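Local coordinates for protein inositol-3-phosphate synthase (Caenorhabditis elegans, PDB 1VKO) that binds nicotinamide-adenine-dinucleotide on a Rossmann-type domain as a member of the inositol-phosphate synthase family, and assembles from four chains, at residues F142-L154 and Y449-V461. Sequence-based numbering, arbitrary orientation.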
loop_
_atom_site.group_PDB
_atom_site.type_symbol
_atom_site.label_atom_id
_atom_site.label_comp_id
_atom_site.label_asym_id
_atom_site.label_seq_id
_atom_site.Cartn_x
_atom_site.Cartn_y
_atom_site.Cartn_z
ATOM N N PHE A 142 -24.274 -21.583 -11.476
ATOM C CA PHE A 142 -25.356 -20.751 -11.892
ATOM C C PHE A 142 -26.023 -21.248 -13.191
ATOM O O PHE A 142 -27.259 -21.205 -13.319
ATOM C CB PHE A 142 -24.820 -19.343 -12.091
ATOM C CG PHE A 142 -25.885 -18.320 -12.269
ATOM C CD1 PHE A 142 -26.454 -17.706 -11.161
ATOM C CD2 PHE A 142 -26.330 -17.971 -13.547
ATOM C CE1 PHE A 142 -27.466 -16.766 -11.325
ATOM C CE2 PHE A 142 -27.328 -17.029 -13.725
ATOM C CZ PHE A 142 -27.904 -16.428 -12.609
ATOM N N LYS A 143 -25.230 -21.696 -14.162
ATOM C CA LYS A 143 -25.789 -21.965 -15.496
ATOM C C LYS A 143 -26.559 -23.283 -15.535
ATOM O O LYS A 143 -27.222 -23.572 -16.512
ATOM C CB LYS A 143 -24.701 -21.937 -16.562
ATOM C CG LYS A 143 -23.574 -22.959 -16.343
ATOM C CD LYS A 143 -22.342 -22.530 -17.104
ATOM C CE LYS A 143 -21.175 -23.400 -16.767
ATOM N NZ LYS A 143 -21.486 -24.714 -17.404
ATOM N N ASP A 144 -26.478 -24.055 -14.447
ATOM C CA ASP A 144 -27.215 -25.297 -14.312
ATOM C C ASP A 144 -28.640 -25.118 -13.750
ATOM O O ASP A 144 -29.435 -26.050 -13.769
ATOM C CB ASP A 144 -26.434 -26.258 -13.415
ATOM C CG ASP A 144 -25.175 -26.797 -14.079
ATOM O OD1 ASP A 144 -24.830 -26.374 -15.193
ATOM O OD2 ASP A 144 -24.449 -27.651 -13.548
ATOM N N ILE A 145 -28.958 -23.934 -13.229
ATOM C CA ILE A 145 -30.229 -23.723 -12.561
ATOM C C ILE A 145 -31.384 -23.519 -13.551
ATOM O O ILE A 145 -32.287 -24.343 -13.603
ATOM C CB ILE A 145 -30.113 -22.586 -11.540
ATOM C CG1 ILE A 145 -29.122 -22.974 -10.451
ATOM C CG2 ILE A 145 -31.461 -22.279 -10.924
ATOM C CD1 ILE A 145 -28.768 -21.784 -9.524
ATOM N N VAL A 146 -31.371 -22.419 -14.307
ATOM C CA VAL A 146 -32.209 -22.321 -15.506
ATOM C C VAL A 146 -31.288 -22.228 -16.731
ATOM O O VAL A 146 -30.223 -21.634 -16.655
ATOM C CB VAL A 146 -33.303 -21.194 -15.471
ATOM C CG1 VAL A 146 -34.320 -21.446 -14.375
ATOM C CG2 VAL A 146 -32.719 -19.839 -15.301
ATOM N N PRO A 147 -31.644 -22.906 -17.817
ATOM C CA PRO A 147 -30.813 -22.902 -19.022
ATOM C C PRO A 147 -30.558 -21.488 -19.532
ATOM O O PRO A 147 -31.496 -20.692 -19.666
ATOM C CB PRO A 147 -31.639 -23.728 -20.031
ATOM C CG PRO A 147 -32.523 -24.626 -19.172
ATOM C CD PRO A 147 -32.826 -23.784 -17.951
ATOM N N ILE A 148 -29.287 -21.166 -19.780
ATOM C CA ILE A 148 -28.903 -19.836 -20.280
ATOM C C ILE A 148 -27.873 -19.987 -21.386
ATOM O O ILE A 148 -27.294 -21.039 -21.526
ATOM C CB ILE A 148 -28.345 -18.929 -19.155
ATOM C CG1 ILE A 148 -27.148 -19.595 -18.458
ATOM C CG2 ILE A 148 -29.449 -18.541 -18.178
ATOM C CD1 ILE A 148 -26.412 -18.737 -17.458
ATOM N N LEU A 149 -27.650 -18.941 -22.174
ATOM C CA LEU A 149 -26.618 -18.989 -23.209
ATOM C C LEU A 149 -25.205 -19.205 -22.655
ATOM O O LEU A 149 -24.921 -18.905 -21.495
ATOM C CB LEU A 149 -26.627 -17.691 -24.006
ATOM C CG LEU A 149 -27.895 -17.299 -24.742
ATOM C CD1 LEU A 149 -27.868 -15.802 -24.956
ATOM C CD2 LEU A 149 -27.980 -18.079 -26.070
ATOM N N SER A 150 -24.334 -19.761 -23.493
ATOM C CA SER A 150 -22.901 -19.656 -23.286
ATOM C C SER A 150 -22.447 -18.564 -24.202
ATOM O O SER A 150 -23.034 -18.394 -25.273
ATOM C CB SER A 150 -22.205 -20.942 -23.728
ATOM O OG SER A 150 -20.863 -20.682 -24.134
ATOM N N PRO A 151 -21.393 -17.839 -23.856
ATOM C CA PRO A 151 -20.935 -16.765 -24.741
ATOM C C PRO A 151 -20.498 -17.321 -26.088
ATOM O O PRO A 151 -20.354 -16.559 -27.030
ATOM C CB PRO A 151 -19.747 -16.165 -23.988
ATOM C CG PRO A 151 -20.032 -16.496 -22.528
ATOM C CD PRO A 151 -20.570 -17.932 -22.631
ATOM N N ASN A 152 -20.286 -18.633 -26.171
ATOM C CA ASN A 152 -19.955 -19.251 -27.436
ATOM C C ASN A 152 -21.135 -19.201 -28.406
ATOM O O ASN A 152 -20.932 -19.284 -29.601
ATOM C CB ASN A 152 -19.457 -20.697 -27.239
ATOM C CG ASN A 152 -18.215 -20.773 -26.354
ATOM O OD1 ASN A 152 -17.412 -19.825 -26.265
ATOM N ND2 ASN A 152 -18.052 -21.899 -25.688
ATOM N N ASP A 153 -22.352 -19.018 -27.880
ATOM C CA ASP A 153 -23.583 -19.084 -28.672
ATOM C C ASP A 153 -24.000 -17.710 -29.149
ATOM O O ASP A 153 -25.066 -17.567 -29.794
ATOM C CB ASP A 153 -24.744 -19.612 -27.823
ATOM C CG ASP A 153 -24.515 -20.997 -27.306
ATOM O OD1 ASP A 153 -24.196 -21.886 -28.137
ATOM O OD2 ASP A 153 -24.650 -21.288 -26.090
ATOM N N LEU A 154 -23.214 -16.690 -28.787
ATOM C CA LEU A 154 -23.549 -15.304 -29.148
ATOM C C LEU A 154 -22.937 -14.970 -30.487
ATOM O O LEU A 154 -21.744 -15.187 -30.694
ATOM C CB LEU A 154 -23.048 -14.302 -28.100
ATOM C CG LEU A 154 -23.511 -14.275 -26.626
ATOM C CD1 LEU A 154 -22.654 -13.263 -25.810
ATOM C CD2 LEU A 154 -25.020 -13.959 -26.450
ATOM N N TYR A 449 -20.635 -10.181 -21.458
ATOM C CA TYR A 449 -21.293 -11.461 -21.709
ATOM C C TYR A 449 -22.415 -11.652 -20.705
ATOM O O TYR A 449 -23.465 -12.104 -21.082
ATOM C CB TYR A 449 -20.369 -12.680 -21.670
ATOM C CG TYR A 449 -19.131 -12.622 -22.493
ATOM C CD1 TYR A 449 -19.121 -12.063 -23.757
ATOM C CD2 TYR A 449 -17.948 -13.153 -21.996
ATOM C CE1 TYR A 449 -17.949 -12.040 -24.524
ATOM C CE2 TYR A 449 -16.779 -13.142 -22.740
ATOM C CZ TYR A 449 -16.792 -12.591 -23.987
ATOM O OH TYR A 449 -15.619 -12.523 -24.670
ATOM N N ASP A 450 -22.231 -11.254 -19.446
ATOM C CA ASP A 450 -23.293 -11.458 -18.472
ATOM C C ASP A 450 -24.522 -10.608 -18.735
ATOM O O ASP A 450 -25.668 -11.082 -18.552
ATOM C CB ASP A 450 -22.826 -11.196 -17.055
ATOM C CG ASP A 450 -21.727 -12.156 -16.593
ATOM O OD1 ASP A 450 -21.815 -13.371 -16.905
ATOM O OD2 ASP A 450 -20.755 -11.775 -15.883
ATOM N N LEU A 451 -24.317 -9.345 -19.119
ATOM C CA LEU A 451 -25.474 -8.462 -19.359
ATOM C C LEU A 451 -26.320 -9.033 -20.518
ATOM O O LEU A 451 -27.540 -9.198 -20.415
ATOM C CB LEU A 451 -25.031 -7.023 -19.631
ATOM C CG LEU A 451 -24.400 -6.227 -18.475
ATOM C CD1 LEU A 451 -23.440 -5.196 -19.045
ATOM C CD2 LEU A 451 -25.440 -5.557 -17.580
ATOM N N ALA A 452 -25.663 -9.365 -21.617
ATOM C CA ALA A 452 -26.380 -9.928 -22.738
ATOM C C ALA A 452 -27.151 -11.157 -22.232
ATOM O O ALA A 452 -28.339 -11.333 -22.549
ATOM C CB ALA A 452 -25.409 -10.296 -23.869
ATOM N N ILE A 453 -26.492 -11.974 -21.409
ATOM C CA ILE A 453 -26.970 -13.324 -21.144
ATOM C C ILE A 453 -28.170 -13.270 -20.198
ATOM O O ILE A 453 -29.178 -13.948 -20.396
ATOM C CB ILE A 453 -25.800 -14.228 -20.678
ATOM C CG1 ILE A 453 -24.952 -14.629 -21.901
ATOM C CG2 ILE A 453 -26.285 -15.474 -19.921
ATOM C CD1 ILE A 453 -23.673 -15.354 -21.573
ATOM N N LEU A 454 -28.090 -12.426 -19.193
ATOM C CA LEU A 454 -29.216 -12.270 -18.300
ATOM C C LEU A 454 -30.399 -11.606 -18.989
ATOM O O LEU A 454 -31.550 -11.832 -18.591
ATOM C CB LEU A 454 -28.788 -11.471 -17.066
ATOM C CG LEU A 454 -27.777 -12.239 -16.242
ATOM C CD1 LEU A 454 -27.051 -11.322 -15.322
ATOM C CD2 LEU A 454 -28.398 -13.454 -15.491
ATOM N N THR A 455 -30.130 -10.788 -20.017
ATOM C CA THR A 455 -31.208 -10.152 -20.780
ATOM C C THR A 455 -32.027 -11.164 -21.588
ATOM O O THR A 455 -33.253 -11.160 -21.515
ATOM C CB THR A 455 -30.680 -9.044 -21.689
ATOM O OG1 THR A 455 -30.136 -7.992 -20.887
ATOM C CG2 THR A 455 -31.848 -8.363 -22.418
ATOM N N GLU A 456 -31.340 -12.022 -22.346
ATOM C CA GLU A 456 -32.005 -13.067 -23.121
ATOM C C GLU A 456 -32.799 -13.988 -22.207
ATOM O O GLU A 456 -33.880 -14.452 -22.574
ATOM C CB GLU A 456 -30.994 -13.884 -23.919
ATOM C CG GLU A 456 -31.600 -14.742 -25.021
ATOM C CD GLU A 456 -32.289 -15.986 -24.502
ATOM O OE1 GLU A 456 -31.720 -16.642 -23.601
ATOM O OE2 GLU A 456 -33.399 -16.325 -25.000
ATOM N N LEU A 457 -32.255 -14.259 -21.021
ATOM C CA LEU A 457 -32.938 -15.083 -20.047
ATOM C C LEU A 457 -34.195 -14.363 -19.600
ATOM O O LEU A 457 -35.274 -14.951 -19.606
ATOM C CB LEU A 457 -32.047 -15.428 -18.848
ATOM C CG LEU A 457 -32.828 -15.905 -17.604
ATOM C CD1 LEU A 457 -33.545 -17.257 -17.852
ATOM C CD2 LEU A 457 -31.980 -15.955 -16.364
ATOM N N ALA A 458 -34.082 -13.094 -19.225
ATOM C CA ALA A 458 -35.272 -12.365 -18.795
ATOM C C ALA A 458 -36.331 -12.315 -19.920
ATOM O O ALA A 458 -37.555 -12.276 -19.658
ATOM C CB ALA A 458 -34.902 -10.972 -18.305
ATOM N N SER A 459 -35.861 -12.331 -21.172
ATOM C CA SER A 459 -36.758 -12.281 -22.312
ATOM C C SER A 459 -37.578 -13.564 -22.376
ATOM O O SER A 459 -38.565 -13.614 -23.106
ATOM C CB SER A 459 -36.000 -12.024 -23.620
ATOM O OG SER A 459 -35.633 -13.224 -24.273
ATOM N N ARG A 460 -37.173 -14.573 -21.590
ATOM C CA ARG A 460 -37.830 -15.895 -21.510
ATOM C C ARG A 460 -38.692 -16.110 -20.272
ATOM O O ARG A 460 -39.296 -17.165 -20.100
ATOM C CB ARG A 460 -36.806 -17.037 -21.602
ATOM C CG ARG A 460 -36.415 -17.363 -23.035
ATOM C CD ARG A 460 -35.500 -18.592 -23.186
ATOM N NE ARG A 460 -34.131 -18.304 -22.759
ATOM C CZ ARG A 460 -33.475 -18.892 -21.759
ATOM N NH1 ARG A 460 -34.012 -19.860 -21.027
ATOM N NH2 ARG A 460 -32.237 -18.508 -21.502
ATOM N N VAL A 461 -38.752 -15.125 -19.400
ATOM C CA VAL A 461 -39.520 -15.280 -18.169
ATOM C C VAL A 461 -40.815 -14.468 -18.255
ATOM O O VAL A 461 -40.811 -13.336 -18.735
ATOM C CB VAL A 461 -38.689 -14.856 -16.917
ATOM C CG1 VAL A 461 -39.502 -15.017 -15.638
ATOM C CG2 VAL A 461 -37.381 -15.648 -16.831
#
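Ile453 projects from the helix into the loop 142-154 and carries the tightly packed part of the contact. Its CD1 lies 3.8 Å from Leu149 O and also touches Pro151 CG, while CG2, anti to the backbone N, meets Ile148 CD1; the two branches of a beta-branched residue thus reach three loop residues. Beside it, Pro151 sets CB over one face of the Tyr449 ring, 4.1 Å from the ring centroid, a CH-pi contact suited to proline, whose rigid ring holds its C-H groups in place. On the other flank Leu457 CD1 packs 3.7 Å from Val146 CG2, and its CD2 touches Ile148 CG2. Leu149 CD1 lies across the aliphatic part of Glu456, 3.8 Å from Glu456 CB.

The polar work falls to Arg460, in the type I turn from Ala458 to Val461. Bending at chi3 (-74°), it turns NH1 and NH2 end-on to Pro147 O, with NH2 at 2.9 Å. Its NE and NH2 edge binds the Glu456 carboxylate side-on, so the two grips together fix the guanidinium's rotation; NH1 also reaches Val71 O, and Glu456 OE2 accepts from Arg75 N. Towards solvent the fit loosens: the Ser150 side chain starts away from the helix and its OG accepts from Asn152 N, an ST turn, while exposed Asp153 accepts from Ser150 N.

The loop links strands 136-141 and 154-159, the latter an outer strand of the parallel Rossmann sheet. Helix 440-458 packs against the loop, with strand 77-82 touching Leu149, Ala452 and Glu456, and helix 120-123 touching Ile148, Pro151 and Ile453.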